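Local coordinates for Thg1-like uncharacterized protein (Bacillus thuringiensis, PDB 4KGM) that probably adds nucleotides to the 5' end of tRNA, as its Thg1 relatives do, and binds ATP together with two magnesium ions, at residues A[26-31]-A[144-149]; A[71-76]-A[152-157]; A[91-94]-A[99-102]. All coordinates share one frame; numbering follows the deposited sequence.

Contact 1: residues A[26-31]-A[144-149]. With MG (magnesium ion), chain G; MG (magnesium ion), chain H; ATP (adenosine-5'-triphosphate), chain E.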
loop_
_atom_site.group_PDB
_atom_site.type_symbol
_atom_site.label_atom_id
_atom_site.label_comp_id
_atom_site.label_asym_id
_atom_site.label_seq_id
_atom_site.Cartn_x
_atom_site.Cartn_y
_atom_site.Cartn_z
ATOM N N ILE A 26 10.422 -0.297 -12.846
ATOM C CA ILE A 26 10.543 0.922 -13.633
ATOM C C ILE A 26 10.469 2.155 -12.738
ATOM O O ILE A 26 9.550 2.290 -11.928
ATOM C CB ILE A 26 9.440 1.014 -14.704
ATOM C CG1 ILE A 26 9.610 -0.095 -15.743
ATOM C CG2 ILE A 26 9.464 2.376 -15.379
ATOM C CD1 ILE A 26 10.860 0.044 -16.574
ATOM N N VAL A 27 11.444 3.047 -12.887
ATOM C CA VAL A 27 11.442 4.319 -12.174
ATOM C C VAL A 27 11.368 5.478 -13.162
ATOM O O VAL A 27 12.205 5.587 -14.059
ATOM C CB VAL A 27 12.711 4.489 -11.324
ATOM C CG1 VAL A 27 12.703 5.845 -10.629
ATOM C CG2 VAL A 27 12.826 3.364 -10.307
ATOM N N ARG A 28 10.367 6.338 -13.006
ATOM C CA ARG A 28 10.275 7.531 -13.841
ATOM C C ARG A 28 10.485 8.814 -13.036
ATOM O O ARG A 28 9.897 9.004 -11.971
ATOM C CB ARG A 28 8.955 7.590 -14.625
ATOM C CG ARG A 28 8.931 8.719 -15.661
ATOM C CD ARG A 28 7.808 8.575 -16.685
ATOM N NE ARG A 28 6.486 8.815 -16.112
ATOM C CZ ARG A 28 5.556 7.878 -15.961
ATOM N NH1 ARG A 28 5.796 6.634 -16.352
ATOM N NH2 ARG A 28 4.380 8.186 -15.428
ATOM N N ILE A 29 11.343 9.679 -13.552
ATOM C CA ILE A 29 11.625 10.960 -12.930
ATOM C C ILE A 29 11.188 12.066 -13.881
ATOM O O ILE A 29 11.569 12.069 -15.034
ATOM C CB ILE A 29 13.127 11.081 -12.607
ATOM C CG1 ILE A 29 13.500 10.130 -11.483
ATOM C CG2 ILE A 29 13.496 12.494 -12.214
ATOM C CD1 ILE A 29 14.916 9.629 -11.563
ATOM N N ASP A 30 10.379 12.993 -13.395
ATOM C CA ASP A 30 9.864 14.071 -14.237
ATOM C C ASP A 30 10.103 15.445 -13.614
ATOM O O ASP A 30 9.789 15.670 -12.446
ATOM C CB ASP A 30 8.371 13.869 -14.510
ATOM C CG ASP A 30 7.842 14.802 -15.587
ATOM O OD1 ASP A 30 7.485 15.953 -15.259
ATOM O OD2 ASP A 30 7.778 14.380 -16.762
ATOM N N GLY A 31 10.659 16.360 -14.407
ATOM C CA GLY A 31 10.965 17.701 -13.941
ATOM C C GLY A 31 9.742 18.471 -13.481
ATOM O O GLY A 31 8.698 18.442 -14.130
ATOM N N PHE A 144 8.375 1.172 -22.846
ATOM C CA PHE A 144 9.207 2.116 -23.578
ATOM C C PHE A 144 8.586 2.483 -24.926
ATOM O O PHE A 144 8.739 3.608 -25.401
ATOM C CB PHE A 144 10.622 1.561 -23.754
ATOM C CG PHE A 144 11.355 1.363 -22.457
ATOM C CD1 PHE A 144 11.922 2.441 -21.797
ATOM C CD2 PHE A 144 11.472 0.101 -21.896
ATOM C CE1 PHE A 144 12.595 2.264 -20.600
ATOM C CE2 PHE A 144 12.144 -0.083 -20.701
ATOM C CZ PHE A 144 12.708 1.000 -20.051
ATOM N N ILE A 145 7.885 1.528 -25.533
ATOM C CA ILE A 145 7.115 1.798 -26.743
ATOM C C ILE A 145 6.057 2.852 -26.439
ATOM O O ILE A 145 5.811 3.757 -27.238
ATOM C CB ILE A 145 6.432 0.523 -27.276
ATOM C CG1 ILE A 145 7.476 -0.465 -27.795
ATOM C CG2 ILE A 145 5.445 0.861 -28.385
ATOM C CD1 ILE A 145 6.909 -1.819 -28.160
ATOM N N TRP A 146 5.442 2.731 -25.266
ATOM C CA TRP A 146 4.445 3.691 -24.814
ATOM C C TRP A 146 5.084 5.051 -24.570
ATOM O O TRP A 146 4.466 6.090 -24.800
ATOM C CB TRP A 146 3.772 3.180 -23.540
ATOM C CG TRP A 146 2.808 4.136 -22.913
ATOM C CD1 TRP A 146 1.759 4.760 -23.520
ATOM C CD2 TRP A 146 2.783 4.549 -21.542
ATOM N NE1 TRP A 146 1.090 5.550 -22.616
ATOM C CE2 TRP A 146 1.699 5.436 -21.393
ATOM C CE3 TRP A 146 3.576 4.258 -20.426
ATOM C CZ2 TRP A 146 1.387 6.038 -20.175
ATOM C CZ3 TRP A 146 3.264 4.857 -19.216
ATOM C CH2 TRP A 146 2.179 5.737 -19.101
ATOM N N ARG A 147 6.332 5.037 -24.115
ATOM C CA ARG A 147 7.060 6.269 -23.836
ATOM C C ARG A 147 7.554 6.943 -25.114
ATOM O O ARG A 147 7.580 8.171 -25.203
ATOM C CB ARG A 147 8.231 5.998 -22.891
ATOM C CG ARG A 147 7.818 5.629 -21.471
ATOM C CD ARG A 147 7.284 6.833 -20.714
ATOM N NE ARG A 147 5.840 6.994 -20.848
ATOM C CZ ARG A 147 5.176 8.093 -20.504
ATOM N NH1 ARG A 147 5.829 9.138 -20.016
ATOM N NH2 ARG A 147 3.860 8.151 -20.656
ATOM N N GLN A 148 7.949 6.138 -26.097
ATOM C CA GLN A 148 8.377 6.666 -27.388
ATOM C C GLN A 148 7.204 7.255 -28.168
ATOM O O GLN A 148 7.362 8.234 -28.894
ATOM C CB GLN A 148 9.071 5.585 -28.220
ATOM C CG GLN A 148 10.542 5.391 -27.893
ATOM C CD GLN A 148 11.235 4.468 -28.875
ATOM O OE1 GLN A 148 10.587 3.697 -29.585
ATOM N NE2 GLN A 148 12.561 4.545 -28.926
ATOM N N GLN A 149 6.030 6.651 -28.017
ATOM C CA GLN A 149 4.826 7.161 -28.666
ATOM C C GLN A 149 4.388 8.473 -28.025
ATOM O O GLN A 149 3.749 9.307 -28.666
ATOM C CB GLN A 149 3.697 6.127 -28.615
ATOM C CG GLN A 149 3.931 4.913 -29.505
ATOM C CD GLN A 149 2.846 3.858 -29.364
ATOM O OE1 GLN A 149 1.820 4.084 -28.721
ATOM N NE2 GLN A 149 3.073 2.694 -29.965
HETATM MG MG MG G . 7.481 17.996 -15.846
HETATM MG MG MG H . 6.956 15.918 -18.312
HETATM P PG ATP E . 4.740 19.453 -14.095
HETATM O O1G ATP E . 3.437 18.921 -14.643
HETATM O O2G ATP E . 4.656 20.004 -12.691
HETATM O O3G ATP E . 5.915 18.532 -14.321
HETATM P PB ATP E . 5.771 20.665 -16.433
HETATM O O1B ATP E . 7.114 19.996 -16.257
HETATM O O2B ATP E . 5.715 22.035 -17.064
HETATM O O3B ATP E . 5.030 20.756 -15.005
HETATM P PA ATP E . 5.404 18.860 -18.518
HETATM O O1A ATP E . 4.265 18.348 -19.365
HETATM O O2A ATP E . 6.436 17.906 -17.965
HETATM O O3A ATP E . 4.801 19.707 -17.291
HETATM O "O5'" ATP E . 6.180 20.021 -19.322
HETATM C "C5'" ATP E . 7.457 19.784 -19.906
HETATM C "C4'" ATP E . 8.005 21.097 -20.452
HETATM O "O4'" ATP E . 9.422 21.031 -20.621
HETATM C "C3'" ATP E . 7.407 21.436 -21.809
HETATM O "O3'" ATP E . 6.543 22.571 -21.690
HETATM C "C2'" ATP E . 8.584 21.771 -22.705
HETATM O "O2'" ATP E . 8.410 23.066 -23.289
HETATM C "C1'" ATP E . 9.800 21.758 -21.793
HETATM N N9 ATP E . 10.962 21.118 -22.462
HETATM C C8 ATP E . 11.235 19.800 -22.492
HETATM N N7 ATP E . 12.375 19.551 -23.188
HETATM C C5 ATP E . 12.853 20.733 -23.617
HETATM C C6 ATP E . 14.021 21.191 -24.405
HETATM N N6 ATP E . 14.932 20.311 -24.887
HETATM N N1 ATP E . 14.148 22.519 -24.626
HETATM C C2 ATP E . 13.251 23.404 -24.153
HETATM N N3 ATP E . 12.169 23.060 -23.432
HETATM C C4 ATP E . 11.919 21.762 -23.136
HETATM O O HOH W 1 5.444 14.660 -18.315
#
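NH1 of R147 forms a salt bridge with E76 on the adjacent strand, and R28 packs against the same nitrogen, its CD 3.9 Å away. The two guanidinium groups lie one over the other, their centres 4.6 Å apart and their planes inclined by 29°. The like charges are probably offset by acids: E76 for R147 and, for R28, E12 of the second subunit, which forms a salt bridge with NH2; NH1 of R28 is hydrogen-bonded to the hydroxyl of Y143. With CG anti to the backbone N (chi1 -171°) the R28 chain leaves the strand toward helix 140-160, and a bend at chi3 turns its head across R147. NH2 of R147 in turn sits over a face of the W146 ring near its rim, and W146 CZ3 comes within 4.2 Å of R28 NH1. Strand 25-31 is an inner strand of the antiparallel sheet of the polymerase palm-like domain, between 128-134 and 76-81, and helix 140-160 packs on one side of it, their short segments running 21° apart. At the start of the segments the contact becomes apolar, CD1 of I26 meeting CZ of F144 at 4.1 Å. At the other end the strand delivers D30 to the metals: OD1 binds the chain G magnesium at 2.1 Å, OD2 binds the chain H magnesium at 2.3 Å, and the carbonyl O of G31 joins OD1 on the first ion.

Contact 2: residues A[71-76]-A[152-157]. With MG (magnesium ion), chain G; MG (magnesium ion), chain H; ATP (adenosine-5'-triphosphate), chain E.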
loop_
_atom_site.group_PDB
_atom_site.type_symbol
_atom_site.label_atom_id
_atom_site.label_comp_id
_atom_site.label_asym_id
_atom_site.label_seq_id
_atom_site.Cartn_x
_atom_site.Cartn_y
_atom_site.Cartn_z
ATOM N N TYR A 71 15.917 5.761 -20.360
ATOM C CA TYR A 71 15.342 6.417 -21.527
ATOM C C TYR A 71 14.983 7.869 -21.236
ATOM O O TYR A 71 14.247 8.158 -20.292
ATOM C CB TYR A 71 14.103 5.661 -22.014
ATOM C CG TYR A 71 13.350 6.378 -23.110
ATOM C CD1 TYR A 71 13.808 6.356 -24.422
ATOM C CD2 TYR A 71 12.182 7.077 -22.835
ATOM C CE1 TYR A 71 13.124 7.012 -25.429
ATOM C CE2 TYR A 71 11.492 7.735 -23.834
ATOM C CZ TYR A 71 11.967 7.698 -25.130
ATOM O OH TYR A 71 11.281 8.352 -26.129
ATOM N N HIS A 72 15.503 8.782 -22.053
ATOM C CA HIS A 72 15.187 10.198 -21.891
ATOM C C HIS A 72 14.288 10.745 -22.993
ATOM O O HIS A 72 14.404 10.369 -24.160
ATOM C CB HIS A 72 16.452 11.052 -21.807
ATOM C CG HIS A 72 16.176 12.524 -21.845
ATOM N ND1 HIS A 72 16.393 13.295 -22.966
ATOM C CD2 HIS A 72 15.665 13.358 -20.908
ATOM C CE1 HIS A 72 16.046 14.544 -22.713
ATOM N NE2 HIS A 72 15.600 14.610 -21.471
ATOM N N GLN A 73 13.396 11.644 -22.595
ATOM C CA GLN A 73 12.545 12.383 -23.515
ATOM C C GLN A 73 11.973 13.585 -22.772
ATOM O O GLN A 73 11.488 13.445 -21.650
ATOM C CB GLN A 73 11.423 11.494 -24.049
ATOM C CG GLN A 73 10.182 12.256 -24.469
ATOM C CD GLN A 73 9.069 12.160 -23.448
ATOM O OE1 GLN A 73 8.625 13.168 -22.899
ATOM N NE2 GLN A 73 8.605 10.942 -23.194
ATOM N N SER A 74 12.044 14.758 -23.397
ATOM C CA SER A 74 11.595 16.002 -22.773
ATOM C C SER A 74 12.233 16.206 -21.400
ATOM O O SER A 74 13.455 16.275 -21.276
ATOM C CB SER A 74 10.068 16.033 -22.653
ATOM O OG SER A 74 9.449 15.767 -23.898
ATOM N N ASP A 75 11.397 16.286 -20.370
ATOM C CA ASP A 75 11.881 16.496 -19.010
ATOM C C ASP A 75 11.680 15.259 -18.137
ATOM O O ASP A 75 11.669 15.354 -16.910
ATOM C CB ASP A 75 11.177 17.695 -18.372
ATOM C CG ASP A 75 9.701 17.445 -18.138
ATOM O OD1 ASP A 75 9.098 16.672 -18.913
ATOM O OD2 ASP A 75 9.146 18.018 -17.176
ATOM N N GLU A 76 11.519 14.102 -18.769
ATOM C CA GLU A 76 11.289 12.872 -18.025
ATOM C C GLU A 76 12.411 11.858 -18.223
ATOM O O GLU A 76 13.063 11.827 -19.268
ATOM C CB GLU A 76 9.941 12.249 -18.391
ATOM C CG GLU A 76 9.961 11.439 -19.672
ATOM C CD GLU A 76 8.677 10.672 -19.892
ATOM O OE1 GLU A 76 7.616 11.140 -19.427
ATOM O OE2 GLU A 76 8.732 9.595 -20.520
ATOM N N SER A 152 7.060 11.146 -29.493
ATOM C CA SER A 152 6.800 11.660 -30.833
ATOM C C SER A 152 5.653 12.665 -30.847
ATOM O O SER A 152 5.725 13.687 -31.526
ATOM C CB SER A 152 6.510 10.511 -31.803
ATOM O OG SER A 152 7.629 9.649 -31.924
ATOM N N LYS A 153 4.598 12.373 -30.093
ATOM C CA LYS A 153 3.444 13.261 -30.030
ATOM C C LYS A 153 3.817 14.590 -29.377
ATOM O O LYS A 153 3.294 15.641 -29.743
ATOM C CB LYS A 153 2.284 12.598 -29.282
ATOM C CG LYS A 153 0.974 13.366 -29.370
ATOM C CD LYS A 153 -0.181 12.577 -28.773
ATOM C CE LYS A 153 0.024 12.324 -27.288
ATOM N NZ LYS A 153 -1.124 11.585 -26.689
ATOM N N ASN A 154 4.727 14.533 -28.410
ATOM C CA ASN A 154 5.248 15.742 -27.781
ATOM C C ASN A 154 6.242 16.457 -28.687
ATOM O O ASN A 154 6.331 17.683 -28.679
ATOM C CB ASN A 154 5.909 15.414 -26.440
ATOM C CG ASN A 154 4.901 15.202 -25.328
ATOM O OD1 ASN A 154 3.892 15.901 -25.247
ATOM N ND2 ASN A 154 5.172 14.233 -24.461
ATOM N N SER A 155 6.984 15.678 -29.467
ATOM C CA SER A 155 7.993 16.219 -30.371
ATOM C C SER A 155 7.369 17.090 -31.457
ATOM O O SER A 155 7.828 18.204 -31.711
ATOM C CB SER A 155 8.787 15.083 -31.012
ATOM O OG SER A 155 9.841 15.588 -31.811
ATOM N N ILE A 156 6.323 16.571 -32.094
ATOM C CA ILE A 156 5.621 17.294 -33.148
ATOM C C ILE A 156 4.975 18.565 -32.605
ATOM O O ILE A 156 5.041 19.623 -33.234
ATOM C CB ILE A 156 4.546 16.414 -33.817
ATOM C CG1 ILE A 156 5.182 15.158 -34.414
ATOM C CG2 ILE A 156 3.805 17.193 -34.892
ATOM C CD1 ILE A 156 4.205 14.268 -35.149
ATOM N N SER A 157 4.360 18.459 -31.432
ATOM C CA SER A 157 3.704 19.604 -30.808
ATOM C C SER A 157 4.700 20.692 -30.416
ATOM O O SER A 157 4.427 21.879 -30.585
ATOM C CB SER A 157 2.900 19.164 -29.583
ATOM O OG SER A 157 2.259 20.271 -28.975
HETATM MG MG MG G . 7.481 17.996 -15.846
HETATM MG MG MG H . 6.956 15.918 -18.312
HETATM P PG ATP E . 4.740 19.453 -14.095
HETATM O O1G ATP E . 3.437 18.921 -14.643
HETATM O O2G ATP E . 4.656 20.004 -12.691
HETATM O O3G ATP E . 5.915 18.532 -14.321
HETATM P PB ATP E . 5.771 20.665 -16.433
HETATM O O1B ATP E . 7.114 19.996 -16.257
HETATM O O2B ATP E . 5.715 22.035 -17.064
HETATM O O3B ATP E . 5.030 20.756 -15.005
HETATM P PA ATP E . 5.404 18.860 -18.518
HETATM O O1A ATP E . 4.265 18.348 -19.365
HETATM O O2A ATP E . 6.436 17.906 -17.965
HETATM O O3A ATP E . 4.801 19.707 -17.291
HETATM O "O5'" ATP E . 6.180 20.021 -19.322
HETATM C "C5'" ATP E . 7.457 19.784 -19.906
HETATM C "C4'" ATP E . 8.005 21.097 -20.452
HETATM O "O4'" ATP E . 9.422 21.031 -20.621
HETATM C "C3'" ATP E . 7.407 21.436 -21.809
HETATM O "O3'" ATP E . 6.543 22.571 -21.690
HETATM C "C2'" ATP E . 8.584 21.771 -22.705
HETATM O "O2'" ATP E . 8.410 23.066 -23.289
HETATM C "C1'" ATP E . 9.800 21.758 -21.793
HETATM N N9 ATP E . 10.962 21.118 -22.462
HETATM C C8 ATP E . 11.235 19.800 -22.492
HETATM N N7 ATP E . 12.375 19.551 -23.188
HETATM C C5 ATP E . 12.853 20.733 -23.617
HETATM C C6 ATP E . 14.021 21.191 -24.405
HETATM N N6 ATP E . 14.932 20.311 -24.887
HETATM N N1 ATP E . 14.148 22.519 -24.626
HETATM C C2 ATP E . 13.251 23.404 -24.153
HETATM N N3 ATP E . 12.169 23.060 -23.432
HETATM C C4 ATP E . 11.919 21.762 -23.136
HETATM O O HOH W 1 5.444 14.660 -18.315
#
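This is a small, loose polar contact in which the tip of a β-hairpin, with Q73 and S74, faces N154 on helix 140-160 beside the ATP site. The side chains of Q73 and N154 cross at about a right angle, with their amide planes inclined by 47°, and OE1 of Q73 stays 3.9 Å from ND2 of N154, too far for a hydrogen bond. The bond to that oxygen comes from S74: its OG donates to Q73 OE1 over 2.9 Å, in the carbonyl plane and on a lone pair, with a C=O...donor angle of 119°. Having OG anti to the carbonyl carbon (chi1 -52°) lets S74 reach the amide, which fixes its rotation from one side, and the same OG lies 4.4 Å from CB of N154. The hairpin closes through a type II' turn from Q73 to E76, E76 N donating to Q73 O over 3.0 Å. S74 and D75 are its two central residues. Their backbone places S74 CA 3.7 Å from N7 of the adenine, and sends the D75 carboxylate to the metals, OD2 binding the chain G magnesium at 2.1 Å and OD1 the chain H ion. D75 thus shares both metals with D30, the paired carboxylates of a palm-like two-metal site. Behind the turn, the Y71 side chain packs on Q148 and A151 of helix 140-160; S152 OG bonds to K197 O, and S155 OG to Q196 O and W189 NE1, while strands 67-73 and 76-81 carry the hairpin into the sheet.

Contact 3: residues A[91-94]-A[99-102]. With PO4 (phosphate ion), chain J.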
loop_
_atom_site.group_PDB
_atom_site.type_symbol
_atom_site.label_atom_id
_atom_site.label_comp_id
_atom_site.label_asym_id
_atom_site.label_seq_id
_atom_site.Cartn_x
_atom_site.Cartn_y
_atom_site.Cartn_z
ATOM N N SER A 91 18.215 -6.398 -4.036
ATOM C CA SER A 91 17.463 -5.275 -4.585
ATOM C C SER A 91 17.947 -3.937 -4.040
ATOM O O SER A 91 18.341 -3.833 -2.877
ATOM C CB SER A 91 15.965 -5.438 -4.314
ATOM O OG SER A 91 15.403 -6.439 -5.144
ATOM N N TRP A 92 17.915 -2.918 -4.895
ATOM C CA TRP A 92 18.265 -1.563 -4.499
ATOM C C TRP A 92 17.352 -1.115 -3.365
ATOM O O TRP A 92 16.133 -1.062 -3.532
ATOM C CB TRP A 92 18.123 -0.609 -5.686
ATOM C CG TRP A 92 18.775 0.721 -5.470
ATOM C CD1 TRP A 92 19.926 0.966 -4.779
ATOM C CD2 TRP A 92 18.309 1.992 -5.938
ATOM N NE1 TRP A 92 20.209 2.310 -4.792
ATOM C CE2 TRP A 92 19.231 2.962 -5.498
ATOM C CE3 TRP A 92 17.204 2.403 -6.689
ATOM C CZ2 TRP A 92 19.082 4.317 -5.783
ATOM C CZ3 TRP A 92 17.056 3.749 -6.971
ATOM C CH2 TRP A 92 17.991 4.691 -6.518
ATOM N N PHE A 93 17.949 -0.813 -2.213
ATOM C CA PHE A 93 17.209 -0.420 -1.012
ATOM C C PHE A 93 16.174 -1.469 -0.597
ATOM O O PHE A 93 15.178 -1.144 0.053
ATOM C CB PHE A 93 16.533 0.943 -1.202
ATOM C CG PHE A 93 17.496 2.091 -1.325
ATOM C CD1 PHE A 93 18.602 2.181 -0.497
ATOM C CD2 PHE A 93 17.292 3.084 -2.271
ATOM C CE1 PHE A 93 19.487 3.242 -0.609
ATOM C CE2 PHE A 93 18.173 4.145 -2.390
ATOM C CZ PHE A 93 19.272 4.223 -1.558
ATOM N N GLU A 94 16.421 -2.721 -0.979
ATOM C CA GLU A 94 15.515 -3.832 -0.687
ATOM C C GLU A 94 14.117 -3.596 -1.255
ATOM O O GLU A 94 13.120 -4.006 -0.659
ATOM C CB GLU A 94 15.446 -4.096 0.820
ATOM C CG GLU A 94 16.792 -4.397 1.455
ATOM C CD GLU A 94 16.741 -4.356 2.969
ATOM O OE1 GLU A 94 15.938 -3.570 3.517
ATOM O OE2 GLU A 94 17.501 -5.112 3.610
ATOM N N LYS A 99 11.931 4.972 -0.833
ATOM C CA LYS A 99 13.363 5.223 -0.893
ATOM C C LYS A 99 13.865 5.196 -2.335
ATOM O O LYS A 99 14.677 6.029 -2.730
ATOM C CB LYS A 99 14.128 4.221 -0.023
ATOM C CG LYS A 99 15.256 4.849 0.776
ATOM C CD LYS A 99 15.841 3.875 1.777
ATOM C CE LYS A 99 16.940 4.529 2.602
ATOM N NZ LYS A 99 17.526 3.577 3.586
ATOM N N ILE A 100 13.373 4.243 -3.120
ATOM C CA ILE A 100 13.751 4.145 -4.525
ATOM C C ILE A 100 13.333 5.396 -5.296
ATOM O O ILE A 100 14.111 5.942 -6.074
ATOM C CB ILE A 100 13.134 2.899 -5.193
ATOM C CG1 ILE A 100 13.797 1.627 -4.665
ATOM C CG2 ILE A 100 13.287 2.965 -6.701
ATOM C CD1 ILE A 100 13.213 0.355 -5.245
ATOM N N ALA A 101 12.107 5.854 -5.064
ATOM C CA ALA A 101 11.577 7.022 -5.765
ATOM C C ALA A 101 12.281 8.320 -5.368
ATOM O O ALA A 101 12.661 9.113 -6.226
ATOM C CB ALA A 101 10.073 7.141 -5.539
ATOM N N SER A 102 12.453 8.530 -4.067
ATOM C CA SER A 102 13.023 9.777 -3.567
ATOM C C SER A 102 14.513 9.912 -3.881
ATOM O O SER A 102 14.962 10.959 -4.349
ATOM C CB SER A 102 12.773 9.924 -2.063
ATOM O OG SER A 102 13.423 8.901 -1.329
HETATM P P PO4 J . 15.767 2.774 6.947
HETATM O O1 PO4 J . 16.893 2.301 7.837
HETATM O O2 PO4 J . 14.616 3.242 7.808
HETATM O O3 PO4 J . 16.248 3.916 6.083
HETATM O O4 PO4 J . 15.318 1.636 6.061
#
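K99 packs on one face of the F93 ring, its CD 4.2 Å from the centroid and 22° off the normal, a CH-pi contact. The two side chains cross at about a right angle, and the lysine runs on, extended beyond CG, until NZ donates a hydrogen bond to phosphate O3 at 2.8 Å. NE1 of W92 approaches the opposite face of F93 near its rim, which leaves the phenyl ring between indole and lysine. I100 packs beside the indole: its CG2 meets W92 CZ3 at 3.9 Å, and its CD1 lies 3.7 Å from the backbone O of W92. The loop is shaped for this by positive phi at F93 and E94 and by a turn bond from E94 N to S91 O of 2.9 Å. Helix 97-119 begins just ahead of K99, where N96 OD1 accepts a hydrogen bond from K99 N, and W92 also packs on V103 and M107 farther along it. R131 of the second subunit binds the same phosphate, which probably comes from the crystallisation liquor. Across the two segments the contact is thus apolar and CH-pi in character, while the lysine's charged end goes to an anion at the subunit interface.

In the fold
Contacts 1 and 2 are neighbours, their centres about 9 Å apart, and both join the antiparallel palm-like sheet to helix 140-160. Their segments alternate along the chain, strand 25-31 and the hairpin of strands 67-73 and 76-81 each meeting a successive part of one helix; D30 and D75, on adjoining parts of the sheet, meet at the same two magnesium ions and ATP. Contact 3 is nested within the loops closed by both, its centre about 18 Å from contact 1 and about 26 Å from contact 2. It joins the loop before helix 97-119 to that helix, where I100 packs against V27 of strand 25-31. Contacts 1 and 3 both touch the second subunit, placing sheet-helix packing and the start of helix 97-119 at that interface.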